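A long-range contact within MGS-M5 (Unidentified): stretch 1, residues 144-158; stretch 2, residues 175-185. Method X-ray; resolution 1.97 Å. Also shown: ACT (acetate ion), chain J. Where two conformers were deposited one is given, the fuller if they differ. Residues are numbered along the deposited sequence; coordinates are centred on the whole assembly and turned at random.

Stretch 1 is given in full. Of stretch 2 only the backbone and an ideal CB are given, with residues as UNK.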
# COMPACT_ATOMS: atom_id res chain seq x y z
N SER A 144 -8.50 9.15 -21.97
CA SER A 144 -7.69 8.00 -21.56
C SER A 144 -6.85 7.43 -22.73
O SER A 144 -5.88 6.69 -22.49
CB SER A 144 -8.57 6.91 -20.95
OG SER A 144 -9.64 6.55 -21.78
N GLY A 145 -7.23 7.76 -23.97
CA GLY A 145 -6.39 7.46 -25.13
C GLY A 145 -5.91 6.02 -25.17
O GLY A 145 -6.68 5.08 -24.99
N THR A 146 -4.62 5.84 -25.42
CA THR A 146 -4.08 4.49 -25.62
C THR A 146 -3.37 3.99 -24.34
O THR A 146 -2.50 3.11 -24.39
CB THR A 146 -3.11 4.49 -26.81
OG1 THR A 146 -2.22 5.59 -26.66
CG2 THR A 146 -3.87 4.65 -28.18
N SER A 147 -3.72 4.55 -23.18
CA SER A 147 -3.08 4.08 -21.94
C SER A 147 -3.38 2.59 -21.71
O SER A 147 -2.49 1.81 -21.38
CB SER A 147 -3.58 4.91 -20.74
OG SER A 147 -5.03 4.87 -20.71
N LEU A 148 -4.62 2.16 -21.92
CA LEU A 148 -4.97 0.73 -21.77
C LEU A 148 -4.36 -0.13 -22.89
O LEU A 148 -3.91 -1.26 -22.65
CB LEU A 148 -6.50 0.55 -21.75
CG LEU A 148 -7.05 -0.89 -21.80
CD1 LEU A 148 -6.60 -1.75 -20.55
CD2 LEU A 148 -8.55 -0.90 -22.00
N ASP A 149 -4.39 0.37 -24.13
CA ASP A 149 -3.76 -0.38 -25.21
C ASP A 149 -2.28 -0.63 -24.87
O ASP A 149 -1.72 -1.67 -25.16
CB ASP A 149 -3.86 0.38 -26.56
CG ASP A 149 -5.31 0.79 -26.88
OD1 ASP A 149 -6.03 -0.04 -27.40
OD2 ASP A 149 -5.74 1.89 -26.48
N THR A 150 -1.67 0.38 -24.29
CA THR A 150 -0.26 0.31 -23.88
C THR A 150 -0.04 -0.74 -22.76
O THR A 150 0.91 -1.56 -22.82
CB THR A 150 0.23 1.70 -23.42
OG1 THR A 150 0.28 2.58 -24.59
CG2 THR A 150 1.65 1.60 -22.77
N ALA A 151 -0.93 -0.77 -21.78
CA ALA A 151 -0.86 -1.81 -20.75
C ALA A 151 -1.04 -3.19 -21.35
O ALA A 151 -0.44 -4.15 -20.89
CB ALA A 151 -1.93 -1.59 -19.66
N ARG A 152 -1.91 -3.32 -22.36
CA ARG A 152 -2.08 -4.59 -23.03
C ARG A 152 -0.80 -5.01 -23.74
O ARG A 152 -0.41 -6.17 -23.72
CB ARG A 152 -3.24 -4.49 -24.07
CG ARG A 152 -4.60 -4.33 -23.40
CD ARG A 152 -5.75 -4.19 -24.44
NE ARG A 152 -7.06 -4.37 -23.81
CZ ARG A 152 -8.13 -3.67 -24.18
NH1 ARG A 152 -8.05 -2.73 -25.15
NH2 ARG A 152 -9.25 -3.90 -23.57
N LEU A 153 -0.21 -4.07 -24.46
CA LEU A 153 1.07 -4.31 -25.14
C LEU A 153 2.15 -4.81 -24.15
O LEU A 153 2.85 -5.78 -24.41
CB LEU A 153 1.58 -3.02 -25.78
CG LEU A 153 2.96 -3.03 -26.43
CD1 LEU A 153 2.94 -3.92 -27.68
CD2 LEU A 153 3.39 -1.62 -26.82
N ARG A 154 2.29 -4.11 -23.02
CA ARG A 154 3.28 -4.51 -22.01
C ARG A 154 2.98 -5.90 -21.48
O ARG A 154 3.88 -6.75 -21.37
CB ARG A 154 3.30 -3.49 -20.87
CG ARG A 154 3.55 -2.07 -21.35
CD ARG A 154 3.30 -1.08 -20.24
NE ARG A 154 4.43 -1.02 -19.33
CZ ARG A 154 4.50 -0.20 -18.29
NH1 ARG A 154 3.51 0.65 -18.04
NH2 ARG A 154 5.59 -0.19 -17.53
N TYR A 155 1.71 -6.17 -21.19
CA TYR A 155 1.32 -7.53 -20.80
C TYR A 155 1.72 -8.56 -21.84
O TYR A 155 2.30 -9.61 -21.51
CB TYR A 155 -0.22 -7.63 -20.54
CG TYR A 155 -0.67 -9.08 -20.38
CD1 TYR A 155 -0.41 -9.82 -19.21
CD2 TYR A 155 -1.33 -9.75 -21.42
CE1 TYR A 155 -0.81 -11.18 -19.10
CE2 TYR A 155 -1.74 -11.07 -21.31
CZ TYR A 155 -1.48 -11.78 -20.17
OH TYR A 155 -1.90 -13.08 -20.11
N GLU A 156 1.44 -8.30 -23.12
CA GLU A 156 1.70 -9.33 -24.14
C GLU A 156 3.20 -9.61 -24.27
O GLU A 156 3.63 -10.75 -24.34
CB GLU A 156 1.15 -8.92 -25.52
CG GLU A 156 -0.42 -8.81 -25.58
CD GLU A 156 -1.13 -10.15 -25.37
OE1 GLU A 156 -0.46 -11.19 -25.48
OE2 GLU A 156 -2.37 -10.13 -25.09
N ILE A 157 3.98 -8.55 -24.35
CA ILE A 157 5.44 -8.68 -24.42
C ILE A 157 5.96 -9.46 -23.20
O ILE A 157 6.81 -10.34 -23.36
CB ILE A 157 6.11 -7.30 -24.50
CG1 ILE A 157 5.79 -6.62 -25.86
CG2 ILE A 157 7.60 -7.38 -24.31
CD1 ILE A 157 6.14 -5.09 -25.78
N SER A 158 5.38 -9.22 -22.02
CA SER A 158 5.90 -9.84 -20.80
C SER A 158 5.71 -11.33 -20.83
O SER A 158 6.51 -12.08 -20.25
CB SER A 158 5.25 -9.25 -19.54
OG SER A 158 3.94 -9.76 -19.42
N UNK A 175 -4.88 6.78 -32.65
CA UNK A 175 -6.29 6.62 -32.31
C UNK A 175 -6.46 5.42 -31.40
O UNK A 175 -5.89 4.37 -31.67
CB UNK A 175 -7.15 6.47 -33.57
N UNK A 176 -7.22 5.54 -30.32
CA UNK A 176 -7.63 4.36 -29.54
C UNK A 176 -8.71 3.65 -30.39
O UNK A 176 -9.89 3.93 -30.26
CB UNK A 176 -8.15 4.74 -28.15
N UNK A 177 -8.30 2.72 -31.25
CA UNK A 177 -9.22 2.16 -32.27
C UNK A 177 -8.35 1.54 -33.33
O UNK A 177 -7.13 1.32 -33.08
CB UNK A 177 -10.15 3.22 -32.87
N UNK A 178 -8.93 1.28 -34.49
CA UNK A 178 -8.34 0.42 -35.53
C UNK A 178 -7.04 0.97 -36.10
O UNK A 178 -6.24 0.20 -36.62
CB UNK A 178 -9.34 0.22 -36.67
N UNK A 179 -6.82 2.28 -36.01
CA UNK A 179 -5.61 2.88 -36.60
C UNK A 179 -4.46 3.10 -35.59
O UNK A 179 -3.43 3.66 -35.93
CB UNK A 179 -5.98 4.22 -37.24
N UNK A 180 -4.59 2.62 -34.36
CA UNK A 180 -3.46 2.68 -33.43
C UNK A 180 -2.28 1.87 -33.92
O UNK A 180 -2.41 0.99 -34.73
CB UNK A 180 -3.88 2.18 -32.05
N UNK A 181 -1.10 2.13 -33.38
CA UNK A 181 0.06 1.41 -33.87
C UNK A 181 1.10 1.34 -32.75
O UNK A 181 1.05 2.12 -31.79
CB UNK A 181 0.64 2.08 -35.12
N UNK A 182 2.02 0.38 -32.85
CA UNK A 182 3.06 0.24 -31.84
C UNK A 182 4.22 1.11 -32.22
O UNK A 182 4.66 1.11 -33.35
CB UNK A 182 3.50 -1.22 -31.68
N UNK A 183 4.77 1.83 -31.26
CA UNK A 183 6.00 2.55 -31.53
C UNK A 183 7.18 1.60 -31.21
O UNK A 183 7.71 1.61 -30.09
CB UNK A 183 6.07 3.84 -30.71
N UNK A 184 7.55 0.74 -32.15
CA UNK A 184 8.66 -0.18 -31.89
C UNK A 184 10.03 0.51 -31.86
O UNK A 184 10.95 -0.06 -31.32
CB UNK A 184 8.67 -1.28 -32.95
N UNK A 185 10.19 1.67 -32.51
CA UNK A 185 11.51 2.30 -32.61
C UNK A 185 11.97 2.83 -31.24
O UNK A 185 13.17 3.04 -31.02
CB UNK A 185 11.48 3.44 -33.63
C ACT J . -12.54 0.77 -23.18
O ACT J . -11.66 0.05 -22.65
OXT ACT J . -12.19 1.49 -24.18
CH3 ACT J . -13.94 0.67 -22.62

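Position 175 begins the second stretch with its CA-to-CB bond directed away from the helix, and nothing of stretch 1 lies within 5.5 Å of the ideal CB. Many side chains would fit, polar ones included. The deposited residue is Glu 175, which serves its own stretch: its OE1 accepts from the backbone N (3.2 Å) and the OG (2.7 Å) of the residue at 179.

Position 176 is different. Its CA-to-CB bond points toward stretch 1, and the ideal CB lies 3.5 Å from Gly 145 O, 4.1 Å from Asp 149 OD2 and 4.3 Å from Thr 146 CG2. A carbonyl oxygen and a carboxylate so near call for a donor, and the negative charge favours one that can be cationic; histidine, asparagine, glutamine, lysine or arginine could all be considered. In another direction, 6.5 Å from the ideal CB, lies OXT of an acetate ion, probably from the crystallisation liquor, a second acceptor that a side chain with two donor groups could also reach. The residue is His 176, with chi1 in t. Its ND1 donates to Asp 149 OD2 at 2.5 Å, a short bond with an angle of 150°, while NE2 donates to acetate OXT at 3.0 Å. Both acceptors lie at the ring edge, near its plane, as donation from the two nitrogens requires. Gly 145 O is 3.5 Å from ND1, but the angle is too poor for a hydrogen bond.

At 177 the phi/psi of 161/-163° is most readily adopted by glycine, and a CB would point away from the helix; the residue is Gly 177. It opens a type I turn closed by the bond from the backbone N of residue 180 to Gly 177 O (3.1 Å). Positions 178 and 179, inside this turn, are out of reach of stretch 1. Small polar residues are common in such turns, and Asp 178 and Ser 179 occupy them, the latter bonded to Glu 175.

Position 180 again points toward the helix, its ideal CB 4.6 Å from Thr 146 CG2. The methyl would accept an apolar neighbour, whereas the carboxylate of Asp 149 farther on would favour a donor or a positive charge. Glu 180 is therefore not the obvious choice: its OE1 comes within 3.0 Å of Asp 149 OD1, two acceptors of like charge, with no hydrogen bond between them.

Position 181 is out of reach and extended, compatible with many residues; it is Phe 181. At 182 the bond points sideways, with Leu 153 CD1 4.9 Å from the ideal CB, so a modest aliphatic group would suit. Val 182 supplies one, its CG1 packing 3.9 Å from Leu 153 CD2.

At 183 the CA-to-CB bond points sideways and nothing of stretch 1 is near, so many side chains would do; it is Cys 183. The ideal CB at 184 is likewise too distant for contact, but a long apolar side chain could reach the Leu 153 and Ile 157 methyls. Trp 184 does: CH2 lies 4.0 Å from Leu 153 CD1, and CZ3 4.1 Å from Ile 157 CD1. Position 185 is out of reach and equally unconstrained by stretch 1; it is Ser 185.

Stretch 2 (175-185) EHGDSEFVCWS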
# COMPACT_ATOMS: atom_id res chain seq x y z
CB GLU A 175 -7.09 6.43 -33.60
CG GLU A 175 -8.54 6.12 -33.36
CD GLU A 175 -9.22 5.54 -34.61
OE1 GLU A 175 -8.56 4.86 -35.44
OE2 GLU A 175 -10.43 5.79 -34.78
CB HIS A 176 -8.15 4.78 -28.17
CG HIS A 176 -8.82 3.70 -27.37
ND1 HIS A 176 -8.15 2.59 -26.89
CD2 HIS A 176 -10.09 3.59 -26.91
CE1 HIS A 176 -8.98 1.84 -26.19
NE2 HIS A 176 -10.17 2.42 -26.19
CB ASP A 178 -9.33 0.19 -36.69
CG ASP A 178 -10.59 -0.59 -36.27
OD1 ASP A 178 -10.55 -1.35 -35.26
OD2 ASP A 178 -11.63 -0.45 -36.96
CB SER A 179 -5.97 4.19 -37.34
OG SER A 179 -6.08 5.30 -36.43
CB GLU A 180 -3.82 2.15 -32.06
CG GLU A 180 -4.08 0.63 -32.10
CD GLU A 180 -4.79 0.17 -30.85
OE1 GLU A 180 -5.22 1.06 -30.09
OE2 GLU A 180 -4.91 -1.04 -30.64
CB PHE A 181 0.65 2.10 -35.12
CG PHE A 181 1.20 3.49 -34.83
CD1 PHE A 181 0.34 4.60 -34.84
CD2 PHE A 181 2.55 3.69 -34.52
CE1 PHE A 181 0.82 5.87 -34.54
CE2 PHE A 181 3.05 4.95 -34.23
CZ PHE A 181 2.19 6.06 -34.25
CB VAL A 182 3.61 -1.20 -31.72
CG1 VAL A 182 4.61 -1.31 -30.55
CG2 VAL A 182 2.50 -2.20 -31.60
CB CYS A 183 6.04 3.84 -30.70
SG CYS A 183 7.53 4.77 -30.93
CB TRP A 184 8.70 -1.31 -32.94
CG TRP A 184 7.49 -2.28 -32.88
CD1 TRP A 184 6.56 -2.54 -33.87
CD2 TRP A 184 7.16 -3.14 -31.78
NE1 TRP A 184 5.66 -3.49 -33.43
CE2 TRP A 184 5.99 -3.87 -32.16
CE3 TRP A 184 7.72 -3.35 -30.51
CZ2 TRP A 184 5.39 -4.81 -31.32
CZ3 TRP A 184 7.11 -4.27 -29.66
CH2 TRP A 184 5.95 -4.98 -30.06
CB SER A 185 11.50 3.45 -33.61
OG SER A 185 10.57 4.44 -33.17
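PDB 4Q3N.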